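Local coordinates for glycine betaine, L-proline ABC transporter, glycine/betaine/L-proline-binding protein (ProX) (Borrelia burgdorferi, PDB 3TMG) that binds glycine betaine in the cleft between two lobes and probably delivers it to an ABC transporter, as in related substrate-binding proteins, at residues S158-M163 with K183-F188; F231-D236 with V257-K262; D246-P249 with Y253-A256. All coordinates share one frame; numbering follows the deposited sequence. Where two conformers were deposited one is given.

From the N terminus the first loop to close is that of contact 1, where the start of helix 160-172 meets the turn after strand 179-183. Contact 2 opens later, at the run into helix 235-247, and closes 21 residues on, at the C-terminal end of helix 252-262. Contact 3 is nested inside that loop and spans the short turn between the same two helices, with centres of contacts 2 and 3 about 13 Å apart. Contact 1 closes before either opens, so it is in series with both. Packing still links them: Pro184 CB is 3.9 Å from Asp235 OD1, and Trp186 CZ2 is 3.3 Å from Asp246 OD1. Helix 235-247 therefore borders all three contacts.

Contact 1: S158-M163 with K183-F188; sequences SSESVM and KPHWAF
Glu160 and His185 meet through a His-carboxylate hydrogen bond, their side chains approaching from opposite directions. His185 NE2 donates to Glu160 OE2 at 2.7 Å. The oxygen lies only 10° out of the imidazole plane and is met nearly along its C-O axis, although the N-H...O angle of 144° shows a bent bond. Carboxylate and imidazole planes are 71° apart. An extended chain, with CG anti to the backbone N, carries the glutamate carboxylate across to the ring edge. Its other oxygen, OE1, accepts from the backbone N of Gly26, so both carboxylate oxygens are engaged. A water donates to Glu160 OE2 at 3.0 Å and makes a weak link to Trp186 NE1.

A capping bond lies within each segment. Ala187 N donates to His185 ND1 over 3.0 Å, within the ring plane, which fixes the ring's rotation and is consistent with a proton on NE2. Ser159, the N-cap residue of helix 160-172, accepts from Val162 N through OG at 3.2 Å.

Within 183-188, His185 CE1 sits over one face of Trp186, toward its rim. Glu160 also touches Trp25 and Trp182 of the ligand pocket and lies about 6 Å from bound trimethyl glycine, consistent with Glu160, backed by His185, standing in a second shell behind the pocket tryptophans.

Contact 2: F231-D236 with V257-K262; sequences FYWSDD and VEFVEK
Trp233 meets Phe259 in an offset edge-to-face aromatic pair, the indole edge directed toward the phenyl face but displaced to its CZ end. From CB, the tryptophan side chain turns so that CG lies between the backbone N and the carbonyl carbon (chi1 63°), sending the indole toward helix 252-262. The part of the indole that reaches across is the CE3-CZ3 edge of its six-membered ring. There CE3 approaches Phe259 CZ to 3.7 Å, the closest contact between the two segments. Next along the rim, CZ3 lies 3.8 Å from the same Phe259 CZ and 4.0 Å from Phe259 CE2. The ring planes stand at 84°, with centroids 5.6 Å apart; this separation and the near-perpendicular planes support the edge-to-face assignment. Phe259 CZ itself lies near the indole plane. Within the segment, Phe231 CZ lies 3.6 Å above one indole face, toward its rim, so Trp233 has one aromatic neighbour over a face and another at its edge.

Both residues that touch are buried, and their contact is apolar packing away from the annotated sites. Trp233 also packs on Ala31 of helix 26-41 and Ile238 of helix 235-247, while its backbone bonds to Asn94 in strand 88-105. Phe259 packs on Leu237 and Leu241, placing the aromatic pair where helices 26-41, 235-247 and 252-262 converge beside that strand.

Contact 3: D246-P249 with Y253-A256; sequences DKEP and YRNA
The backbones of Glu248 and Asn255 come nearest across the turn, with Glu248 CA and Asn255 CA 8.8 Å apart, leaving side chains to span the gap. Glu248 extends beyond CG and brings OE1 to 2.8 Å from Arg254 NH2 in a salt bridge. The oxygen lies at the guanidinium edge, near its plane, while the carboxylate plane is turned by 85°. Asn255 ND2 gives the same OE1 a weak bond at 3.1 Å, bent to 134°; its stronger partner is Asn245 OD1, just before the segment, so the bond to Glu248 is secondary.

Together these contacts bridge the short connection between two consecutive helices, 235-247 and 252-262, within the substrate-binding domain but away from its annotated sites. Arg254 is steadied from within its own helix: a bend at chi3 (68°) brings the guanidinium group back beside the neighbouring amide. Its NE and NH2 grip Asn255 OD1 side-on, over 3.2 Å from NE and 3.0 Å from NH2. NE sits above the carbonyl plane, whereas NH2 is tilted less from it. Lys244 NZ makes a further salt bridge to Glu248 OE1, and this second positive charge would probably stabilise the ionised carboxylate.

Contact 1: S158-M163 with K183-F188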
# COMPACT_ATOMS: atom_id res chain seq x y z
N SER A 158 6.07 13.00 -6.02
CA SER A 158 7.42 12.47 -6.04
C SER A 158 7.33 10.96 -5.89
O SER A 158 7.01 10.26 -6.86
CB SER A 158 8.33 13.14 -4.98
OG SER A 158 7.92 12.89 -3.64
N SER A 159 7.58 10.45 -4.68
CA SER A 159 7.50 9.01 -4.40
C SER A 159 7.45 8.82 -2.89
O SER A 159 7.72 9.77 -2.16
CB SER A 159 8.75 8.30 -4.97
OG SER A 159 9.94 8.79 -4.34
N GLU A 160 7.10 7.62 -2.44
CA GLU A 160 7.11 7.30 -1.03
C GLU A 160 8.51 7.62 -0.42
O GLU A 160 8.57 8.18 0.64
CB GLU A 160 6.74 5.84 -0.75
CG GLU A 160 6.58 5.56 0.76
CD GLU A 160 6.47 4.07 1.15
OE1 GLU A 160 6.52 3.22 0.26
OE2 GLU A 160 6.37 3.74 2.36
N SER A 161 9.60 7.25 -1.12
CA SER A 161 10.96 7.46 -0.61
C SER A 161 11.31 8.95 -0.44
O SER A 161 11.86 9.36 0.60
CB SER A 161 11.98 6.75 -1.50
OG SER A 161 11.90 5.36 -1.28
N VAL A 162 10.99 9.76 -1.44
CA VAL A 162 11.27 11.19 -1.40
C VAL A 162 10.40 11.85 -0.32
O VAL A 162 10.91 12.66 0.47
CB VAL A 162 11.02 11.88 -2.77
CG1 VAL A 162 11.01 13.37 -2.61
CG2 VAL A 162 12.06 11.44 -3.77
N MET A 163 9.10 11.49 -0.29
CA MET A 163 8.18 12.02 0.75
C MET A 163 8.73 11.73 2.16
O MET A 163 8.84 12.63 2.99
CB MET A 163 6.74 11.47 0.57
CG MET A 163 5.75 11.89 1.67
SD MET A 163 5.81 10.91 3.20
CE MET A 163 4.99 9.43 2.58
N LYS A 183 -1.58 4.40 7.39
CA LYS A 183 -1.23 3.24 8.19
C LYS A 183 -1.74 2.03 7.43
O LYS A 183 -2.79 2.08 6.78
CB LYS A 183 -1.84 3.30 9.62
CG LYS A 183 -1.34 4.45 10.46
CD LYS A 183 -1.96 4.44 11.87
CE LYS A 183 -1.17 5.32 12.85
NZ LYS A 183 -1.97 5.56 14.10
N PRO A 184 -1.00 0.90 7.52
CA PRO A 184 0.14 0.63 8.38
C PRO A 184 1.43 1.25 7.84
O PRO A 184 1.71 1.13 6.65
CB PRO A 184 0.26 -0.91 8.36
CG PRO A 184 -0.32 -1.29 7.01
CD PRO A 184 -1.43 -0.27 6.74
N HIS A 185 2.20 1.91 8.70
CA HIS A 185 3.50 2.42 8.28
C HIS A 185 4.36 2.59 9.51
O HIS A 185 3.86 3.06 10.56
CB HIS A 185 3.37 3.75 7.50
CG HIS A 185 4.56 4.04 6.60
ND1 HIS A 185 5.76 4.40 7.09
CD2 HIS A 185 4.72 3.95 5.22
CE1 HIS A 185 6.64 4.60 6.07
NE2 HIS A 185 6.02 4.33 4.93
N TRP A 186 5.62 2.20 9.42
CA TRP A 186 6.57 2.40 10.56
C TRP A 186 6.87 3.88 10.85
O TRP A 186 7.38 4.22 11.93
CB TRP A 186 7.88 1.60 10.33
CG TRP A 186 8.46 1.91 8.98
CD1 TRP A 186 8.34 1.17 7.80
CD2 TRP A 186 9.17 3.14 8.59
NE1 TRP A 186 8.92 1.84 6.73
CE2 TRP A 186 9.46 3.01 7.16
CE3 TRP A 186 9.60 4.28 9.27
CZ2 TRP A 186 10.16 3.97 6.47
CZ3 TRP A 186 10.27 5.26 8.55
CH2 TRP A 186 10.55 5.10 7.18
N ALA A 187 6.52 4.79 9.93
CA ALA A 187 6.76 6.23 10.18
C ALA A 187 6.07 6.71 11.47
O ALA A 187 6.60 7.59 12.15
CB ALA A 187 6.29 7.08 9.00
N PHE A 188 4.90 6.13 11.79
CA PHE A 188 4.18 6.48 13.02
C PHE A 188 4.88 6.02 14.30
O PHE A 188 4.67 6.60 15.37
CB PHE A 188 2.72 5.97 12.95
CG PHE A 188 1.89 6.79 12.02
CD1 PHE A 188 1.33 7.98 12.47
CD2 PHE A 188 1.72 6.43 10.69
CE1 PHE A 188 0.61 8.79 11.60
CE2 PHE A 188 1.00 7.24 9.82
CZ PHE A 188 0.44 8.42 10.29
O HOH W 1 8.76 2.21 3.25

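Contact 2: F231-D236 with V257-K262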
# COMPACT_ATOMS: atom_id res chain seq x y z
N PHE A 231 -4.48 -15.57 1.44
CA PHE A 231 -3.47 -14.66 1.97
C PHE A 231 -4.11 -13.61 2.91
O PHE A 231 -5.01 -12.89 2.49
CB PHE A 231 -2.77 -13.95 0.81
CG PHE A 231 -1.83 -12.85 1.24
CD1 PHE A 231 -0.74 -13.14 2.04
CD2 PHE A 231 -2.07 -11.52 0.86
CE1 PHE A 231 0.13 -12.12 2.44
CE2 PHE A 231 -1.20 -10.48 1.26
CZ PHE A 231 -0.12 -10.78 2.05
N TYR A 232 -3.60 -13.51 4.12
CA TYR A 232 -4.13 -12.55 5.09
C TYR A 232 -3.03 -12.30 6.11
O TYR A 232 -2.36 -13.25 6.56
CB TYR A 232 -5.39 -13.12 5.83
CG TYR A 232 -6.03 -12.05 6.67
CD1 TYR A 232 -5.61 -11.81 8.00
CD2 TYR A 232 -6.98 -11.20 6.10
CE1 TYR A 232 -6.18 -10.78 8.75
CE2 TYR A 232 -7.55 -10.18 6.81
CZ TYR A 232 -7.16 -9.98 8.12
OH TYR A 232 -7.76 -8.92 8.75
N TRP A 233 -2.83 -11.05 6.48
CA TRP A 233 -1.92 -10.80 7.60
C TRP A 233 -2.24 -9.51 8.32
O TRP A 233 -3.15 -8.77 7.91
CB TRP A 233 -0.46 -10.87 7.13
CG TRP A 233 -0.03 -9.85 6.10
CD1 TRP A 233 -0.81 -8.93 5.39
CD2 TRP A 233 1.34 -9.61 5.67
NE1 TRP A 233 -0.01 -8.17 4.55
CE2 TRP A 233 1.30 -8.52 4.71
CE3 TRP A 233 2.58 -10.20 5.99
CZ2 TRP A 233 2.46 -8.03 4.10
CZ3 TRP A 233 3.74 -9.71 5.37
CH2 TRP A 233 3.67 -8.65 4.44
N SER A 234 -1.43 -9.23 9.37
CA SER A 234 -1.73 -8.18 10.34
C SER A 234 -0.47 -7.40 10.71
O SER A 234 0.63 -7.79 10.36
CB SER A 234 -2.36 -8.80 11.60
OG SER A 234 -3.42 -9.67 11.25
N ASP A 235 -0.67 -6.29 11.43
CA ASP A 235 0.42 -5.39 11.83
C ASP A 235 1.62 -6.09 12.43
O ASP A 235 2.75 -5.68 12.19
CB ASP A 235 -0.12 -4.40 12.91
CG ASP A 235 -0.89 -3.24 12.29
OD1 ASP A 235 -1.12 -3.25 11.09
OD2 ASP A 235 -1.28 -2.29 13.01
N ASP A 236 1.40 -7.09 13.28
CA ASP A 236 2.56 -7.69 13.93
C ASP A 236 3.48 -8.42 12.96
O ASP A 236 4.63 -8.63 13.31
CB ASP A 236 2.17 -8.61 15.06
CG ASP A 236 1.51 -9.83 14.57
OD1 ASP A 236 0.88 -9.81 13.50
OD2 ASP A 236 1.61 -10.83 15.26
N VAL A 257 12.21 -14.23 1.96
CA VAL A 257 12.61 -15.61 2.18
C VAL A 257 12.69 -15.88 3.70
O VAL A 257 12.12 -16.87 4.18
CB VAL A 257 13.94 -15.93 1.46
CG1 VAL A 257 14.47 -17.31 1.90
CG2 VAL A 257 13.74 -15.87 -0.04
N GLU A 258 13.41 -15.02 4.44
CA GLU A 258 13.50 -15.13 5.91
C GLU A 258 12.11 -15.09 6.59
O GLU A 258 11.83 -15.90 7.48
CB GLU A 258 14.39 -14.04 6.53
CG GLU A 258 15.82 -14.03 6.01
CD GLU A 258 16.67 -12.92 6.64
OE1 GLU A 258 16.45 -12.64 7.85
OE2 GLU A 258 17.54 -12.35 5.94
N PHE A 259 11.25 -14.16 6.16
CA PHE A 259 9.88 -14.06 6.73
C PHE A 259 9.12 -15.39 6.62
O PHE A 259 8.50 -15.86 7.59
CB PHE A 259 9.09 -12.96 6.02
CG PHE A 259 7.68 -12.85 6.49
CD1 PHE A 259 6.70 -13.65 5.93
CD2 PHE A 259 7.33 -11.93 7.45
CE1 PHE A 259 5.37 -13.58 6.40
CE2 PHE A 259 6.00 -11.82 7.89
CZ PHE A 259 5.02 -12.65 7.37
N VAL A 260 9.19 -16.01 5.45
CA VAL A 260 8.48 -17.27 5.19
C VAL A 260 9.03 -18.43 6.06
O VAL A 260 8.25 -19.23 6.59
CB VAL A 260 8.49 -17.60 3.67
CG1 VAL A 260 8.05 -19.05 3.40
CG2 VAL A 260 7.57 -16.63 2.93
N GLU A 261 10.36 -18.47 6.23
CA GLU A 261 11.02 -19.43 7.14
C GLU A 261 10.62 -19.21 8.60
O GLU A 261 10.37 -20.20 9.31
CB GLU A 261 12.55 -19.38 6.95
N LYS A 262 10.55 -17.95 9.03
CA LYS A 262 10.25 -17.58 10.41
C LYS A 262 8.76 -17.67 10.78
O LYS A 262 8.43 -17.80 11.94
CB LYS A 262 10.74 -16.15 10.71

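Contact 3: D246-P249 with Y253-A256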
# COMPACT_ATOMS: atom_id res chain seq x y z
N ASP A 246 13.04 -1.15 4.97
CA ASP A 246 13.51 0.24 4.97
C ASP A 246 14.96 0.35 5.48
O ASP A 246 15.79 1.11 4.93
CB ASP A 246 12.59 1.16 5.80
CG ASP A 246 13.16 2.56 5.92
OD1 ASP A 246 12.98 3.31 4.95
OD2 ASP A 246 13.79 2.93 6.94
N LYS A 247 15.30 -0.39 6.51
CA LYS A 247 16.65 -0.31 7.08
C LYS A 247 17.66 -1.12 6.27
O LYS A 247 18.86 -0.96 6.46
CB LYS A 247 16.66 -0.82 8.53
CG LYS A 247 15.80 0.01 9.46
CD LYS A 247 15.72 -0.61 10.87
CE LYS A 247 15.15 0.41 11.83
NZ LYS A 247 14.53 -0.27 13.01
N GLU A 248 17.17 -1.96 5.36
CA GLU A 248 18.04 -2.85 4.57
C GLU A 248 17.68 -2.68 3.11
O GLU A 248 17.13 -3.58 2.52
CB GLU A 248 17.89 -4.31 5.02
CG GLU A 248 18.32 -4.50 6.47
CD GLU A 248 18.06 -5.88 7.07
OE1 GLU A 248 17.44 -6.75 6.45
OE2 GLU A 248 18.50 -6.09 8.24
N PRO A 249 18.00 -1.51 2.52
CA PRO A 249 17.47 -1.29 1.15
C PRO A 249 17.95 -2.37 0.17
O PRO A 249 19.13 -2.78 0.22
CB PRO A 249 18.02 0.09 0.75
CG PRO A 249 18.98 0.50 1.79
CD PRO A 249 18.79 -0.37 3.01
N TYR A 253 13.60 -9.17 -1.29
CA TYR A 253 13.37 -10.61 -1.60
C TYR A 253 14.01 -11.54 -0.54
O TYR A 253 13.39 -12.48 -0.06
CB TYR A 253 13.90 -10.93 -2.99
CG TYR A 253 13.83 -12.42 -3.26
CD1 TYR A 253 12.61 -13.01 -3.64
CD2 TYR A 253 14.96 -13.23 -3.12
CE1 TYR A 253 12.52 -14.38 -3.86
CE2 TYR A 253 14.89 -14.60 -3.39
CZ TYR A 253 13.66 -15.16 -3.76
OH TYR A 253 13.57 -16.52 -4.02
N ARG A 254 15.28 -11.30 -0.23
CA ARG A 254 15.95 -12.06 0.83
C ARG A 254 15.16 -11.98 2.15
O ARG A 254 15.02 -13.00 2.84
CB ARG A 254 17.39 -11.54 1.04
CG ARG A 254 18.19 -12.33 2.07
CD ARG A 254 19.31 -11.47 2.67
NE ARG A 254 18.77 -10.38 3.53
CZ ARG A 254 19.49 -9.37 3.99
NH1 ARG A 254 20.77 -9.24 3.64
NH2 ARG A 254 18.93 -8.46 4.76
N ASN A 255 14.68 -10.79 2.51
CA ASN A 255 13.91 -10.63 3.75
C ASN A 255 12.55 -11.33 3.69
O ASN A 255 12.09 -11.86 4.72
CB ASN A 255 13.72 -9.15 4.11
CG ASN A 255 15.04 -8.51 4.50
OD1 ASN A 255 16.02 -9.22 4.77
ND2 ASN A 255 15.09 -7.19 4.47
N ALA A 256 11.98 -11.43 2.50
CA ALA A 256 10.76 -12.27 2.32
C ALA A 256 11.08 -13.77 2.50
O ALA A 256 10.26 -14.51 3.07
CB ALA A 256 10.12 -12.00 0.94